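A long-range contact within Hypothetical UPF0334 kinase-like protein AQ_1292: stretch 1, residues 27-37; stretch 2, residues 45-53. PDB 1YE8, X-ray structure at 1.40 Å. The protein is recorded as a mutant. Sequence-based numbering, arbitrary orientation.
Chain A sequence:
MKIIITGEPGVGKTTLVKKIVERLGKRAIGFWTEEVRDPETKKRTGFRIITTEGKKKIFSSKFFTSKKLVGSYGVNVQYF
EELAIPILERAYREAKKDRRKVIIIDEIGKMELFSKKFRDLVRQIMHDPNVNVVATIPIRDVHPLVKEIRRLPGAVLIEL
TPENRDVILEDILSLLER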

# COMPACT_ATOMS: atom_id res chain seq x y z
N ARG A 27 3.84 11.20 11.12
CA ARG A 27 3.06 11.65 9.97
C ARG A 27 2.45 10.49 9.19
O ARG A 27 1.44 10.66 8.51
CB ARG A 27 3.92 12.46 9.00
CG ARG A 27 4.37 13.81 9.54
CD ARG A 27 5.44 14.46 8.67
NE ARG A 27 4.87 14.86 7.39
CZ ARG A 27 5.59 15.33 6.38
NH1 ARG A 27 6.90 15.48 6.51
NH2 ARG A 27 4.99 15.68 5.25
N ALA A 28 3.07 9.31 9.27
CA ALA A 28 2.68 8.18 8.44
C ALA A 28 1.65 7.32 9.15
O ALA A 28 1.88 6.89 10.28
CB ALA A 28 3.90 7.35 8.09
N ILE A 29 0.51 7.07 8.49
CA ILE A 29 -0.54 6.21 9.06
C ILE A 29 -1.04 5.26 7.97
O ILE A 29 -1.43 5.71 6.89
CB ILE A 29 -1.74 7.02 9.64
CG1 ILE A 29 -1.29 8.16 10.56
CG2 ILE A 29 -2.70 6.08 10.34
CD1 ILE A 29 -2.40 9.24 10.80
N GLY A 30 -1.04 3.96 8.25
CA GLY A 30 -1.52 2.99 7.26
C GLY A 30 -0.91 1.62 7.47
O GLY A 30 -0.75 1.17 8.61
N PHE A 31 -0.55 0.95 6.38
CA PHE A 31 -0.01 -0.39 6.50
C PHE A 31 0.87 -0.73 5.33
O PHE A 31 0.77 -0.11 4.23
CB PHE A 31 -1.14 -1.44 6.66
CG PHE A 31 -1.96 -1.67 5.40
CD1 PHE A 31 -1.51 -2.52 4.41
CD2 PHE A 31 -3.16 -1.00 5.21
CE1 PHE A 31 -2.25 -2.73 3.25
CE2 PHE A 31 -3.91 -1.19 4.05
CZ PHE A 31 -3.45 -2.07 3.07
N TRP A 32 1.69 -1.75 5.54
CA TRP A 32 2.44 -2.39 4.47
C TRP A 32 2.29 -3.90 4.55
O TRP A 32 1.63 -4.42 5.47
CB TRP A 32 3.91 -1.95 4.44
CG TRP A 32 4.70 -2.29 5.69
CD1 TRP A 32 5.43 -3.42 5.93
CD2 TRP A 32 4.80 -1.48 6.86
NE1 TRP A 32 5.99 -3.35 7.19
CE2 TRP A 32 5.61 -2.18 7.78
CE3 TRP A 32 4.29 -0.22 7.23
CZ2 TRP A 32 5.94 -1.66 9.06
CZ3 TRP A 32 4.60 0.28 8.50
CH2 TRP A 32 5.42 -0.44 9.38
N THR A 33 2.83 -4.59 3.56
CA THR A 33 2.63 -6.03 3.44
C THR A 33 3.98 -6.72 3.31
O THR A 33 4.75 -6.43 2.38
CB THR A 33 1.72 -6.32 2.22
OG1 THR A 33 0.41 -5.80 2.48
CG2 THR A 33 1.50 -7.83 2.03
N GLU A 34 4.29 -7.59 4.26
CA GLU A 34 5.57 -8.28 4.27
C GLU A 34 5.42 -9.74 3.93
O GLU A 34 4.43 -10.37 4.27
CB GLU A 34 6.22 -8.15 5.64
CG GLU A 34 6.80 -6.76 5.90
CD GLU A 34 7.71 -6.70 7.13
OE1 GLU A 34 8.17 -7.76 7.61
OE2 GLU A 34 7.94 -5.57 7.61
N GLU A 35 6.42 -10.28 3.25
CA GLU A 35 6.46 -11.71 2.97
C GLU A 35 6.63 -12.49 4.27
O GLU A 35 7.35 -12.06 5.20
CB GLU A 35 7.61 -12.04 2.01
CG GLU A 35 7.58 -11.30 0.68
CD GLU A 35 8.80 -11.58 -0.18
OE1 GLU A 35 9.94 -11.43 0.33
OE2 GLU A 35 8.62 -11.95 -1.36
N VAL A 36 5.96 -13.63 4.35
CA VAL A 36 6.16 -14.58 5.43
C VAL A 36 7.14 -15.63 4.90
O VAL A 36 6.87 -16.28 3.89
CB VAL A 36 4.83 -15.25 5.85
CG1 VAL A 36 5.07 -16.29 6.94
CG2 VAL A 36 3.83 -14.18 6.33
N ARG A 37 8.28 -15.74 5.57
CA ARG A 37 9.34 -16.65 5.16
C ARG A 37 9.81 -17.49 6.34
O ARG A 37 9.90 -16.98 7.47
CB ARG A 37 10.52 -15.87 4.59
CG ARG A 37 10.30 -15.32 3.19
CD ARG A 37 11.52 -14.59 2.62
NE ARG A 37 11.23 -14.00 1.31
CZ ARG A 37 11.30 -14.64 0.15
NH1 ARG A 37 11.65 -15.93 0.10
NH2 ARG A 37 11.01 -14.01 -0.97
N THR A 45 5.93 -18.43 2.15
CA THR A 45 4.68 -19.20 2.28
C THR A 45 3.45 -18.32 2.39
O THR A 45 2.34 -18.82 2.38
CB THR A 45 4.70 -20.06 3.55
OG1 THR A 45 4.78 -19.21 4.69
CG2 THR A 45 5.97 -20.95 3.63
N GLY A 46 3.63 -17.02 2.52
CA GLY A 46 2.48 -16.14 2.67
C GLY A 46 2.85 -14.69 2.81
O GLY A 46 4.00 -14.29 2.56
N PHE A 47 1.85 -13.91 3.23
CA PHE A 47 1.95 -12.46 3.36
C PHE A 47 1.25 -11.98 4.61
O PHE A 47 0.15 -12.44 4.94
CB PHE A 47 1.37 -11.76 2.13
CG PHE A 47 2.04 -12.14 0.84
CD1 PHE A 47 1.63 -13.27 0.14
CD2 PHE A 47 3.11 -11.39 0.34
CE1 PHE A 47 2.25 -13.65 -1.05
CE2 PHE A 47 3.74 -11.76 -0.85
CZ PHE A 47 3.30 -12.89 -1.54
N ARG A 48 1.87 -11.00 5.27
CA ARG A 48 1.43 -10.44 6.53
C ARG A 48 1.18 -8.95 6.37
O ARG A 48 2.03 -8.23 5.87
CB ARG A 48 2.52 -10.68 7.61
CG ARG A 48 2.07 -10.43 9.03
CD ARG A 48 3.16 -10.64 10.08
NE ARG A 48 4.27 -11.46 9.61
CZ ARG A 48 4.54 -12.70 10.02
NH1 ARG A 48 3.78 -13.32 10.92
NH2 ARG A 48 5.59 -13.33 9.53
N ILE A 49 0.02 -8.48 6.80
CA ILE A 49 -0.22 -7.04 6.87
C ILE A 49 0.38 -6.54 8.18
O ILE A 49 0.22 -7.18 9.23
CB ILE A 49 -1.75 -6.69 6.74
CG1 ILE A 49 -1.97 -5.18 6.92
CG2 ILE A 49 -2.61 -7.52 7.69
CD1 ILE A 49 -3.34 -4.68 6.49
N ILE A 50 1.11 -5.42 8.12
CA ILE A 50 1.70 -4.80 9.31
C ILE A 50 1.27 -3.34 9.28
O ILE A 50 1.51 -2.66 8.29
CB ILE A 50 3.23 -4.93 9.28
CG1 ILE A 50 3.63 -6.42 9.18
CG2 ILE A 50 3.83 -4.25 10.52
CD1 ILE A 50 5.12 -6.73 9.35
N THR A 51 0.61 -2.87 10.34
CA THR A 51 0.21 -1.47 10.37
C THR A 51 1.27 -0.57 10.97
O THR A 51 2.23 -1.03 11.59
CB THR A 51 -1.11 -1.25 11.11
OG1 THR A 51 -0.87 -1.38 12.53
CG2 THR A 51 -2.17 -2.31 10.73
N THR A 52 1.08 0.74 10.80
CA THR A 52 1.96 1.71 11.44
C THR A 52 1.83 1.71 12.97
O THR A 52 2.62 2.40 13.62
CB THR A 52 1.66 3.11 10.91
OG1 THR A 52 0.25 3.32 10.87
CG2 THR A 52 2.16 3.26 9.46
N GLU A 53 0.89 0.94 13.53
CA GLU A 53 0.81 0.75 14.99
C GLU A 53 1.38 -0.57 15.43
O GLU A 53 1.29 -0.93 16.62
CB GLU A 53 -0.64 0.91 15.50
CG GLU A 53 -1.20 2.30 15.34
CD GLU A 53 -0.38 3.41 15.99
OE1 GLU A 53 0.41 3.14 16.95
OE2 GLU A 53 -0.53 4.56 15.55
O HOH W 1 6.69 -11.03 7.93

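What holds the two stretches together most firmly? They run as neighbouring antiparallel strands, with 145° between their directions, and a ladder of backbone hydrogen bonds joins them. Trp 32 and Ile 50 exchange a reciprocal pair, Trp 32 N to Ile 50 O at 2.9 Å and Ile 50 N to Trp 32 O at 2.9 Å. Two residues along, Glu 34 and Arg 48 repeat the pattern: Glu 34 N gives to Arg 48 O and Arg 48 N to Glu 34 O, both at 2.8 Å. Non-hydrogen-bonded pairs alternate with these; in one, Thr 33 with Ile 49, Thr 33 CA comes within 3.3 Å of Arg 48 O in a CA-H...O contact. Such contacts let the same carbonyl oxygens serve a second, weaker donor.

How does the ladder finish at its two ends? At one end Val 36 N bonds to Gly 46 O at 2.7 Å, but the return bond comes from the loop, with Thr 45 N giving to Val 36 O at 2.9 Å. At the other, Thr 52 N donates to Gly 30 O at 2.9 Å, while Gly 30 N turns to a side chain and donates to Thr 52 OG1 at 3.0 Å. The threonine hydroxyl thus stands in for a backbone carbonyl where stretch 1 turns its corner. Gly 30 has backbone angles of 155/-140, at which a CB would be jammed against the carbonyl oxygen of Ile 29; this alone calls for glycine.

Which side chains meet on the face that carries Trp 32 and Ile 50? The Trp 32 side chain rises from the sheet, but its end comes nearer to the other strand, and Ile 50 CB sits 4.1 Å from the centroid of its five-membered ring, over the face, in a CH-pi contact. Trp 32 CZ2 also meets Ile 50 CG2 at 3.6 Å, and Thr 52 CG2 lies at the ring edge, 4.0 Å from Trp 32 CZ3. Within stretch 1, Trp 32 NE1 donates to Glu 34 OE2 at 3.0 Å, tying the indole to a carboxylate whose Glu 34 CD lies 3.4 Å from Ile 50 CD1. Farther along, Val 36 CG2 packs over one face of the Arg 48 guanidinium, 3.7 Å from Arg 48 NH2. Water 1 bridges the strands here, accepting from Arg 48 NE at 3.0 Å and donating to Glu 35 O at 3.0 Å.

What packs on the opposite face? Phe 31 and Ile 49 form a compact apolar contact: Ile 49 CD1 lies over the phenyl ring, 3.7 Å from the centroid of Phe 31 and 3.5 Å from Phe 31 CG. The rest is looser, with Thr 33 CG2 at 3.9 Å from Phe 47 CB and Glu 35 CG at 4.2 Å from Phe 47 CE2. Glu 35 OE1 is engaged within its own stretch, in a salt bridge to Arg 37 NE at 3.0 Å.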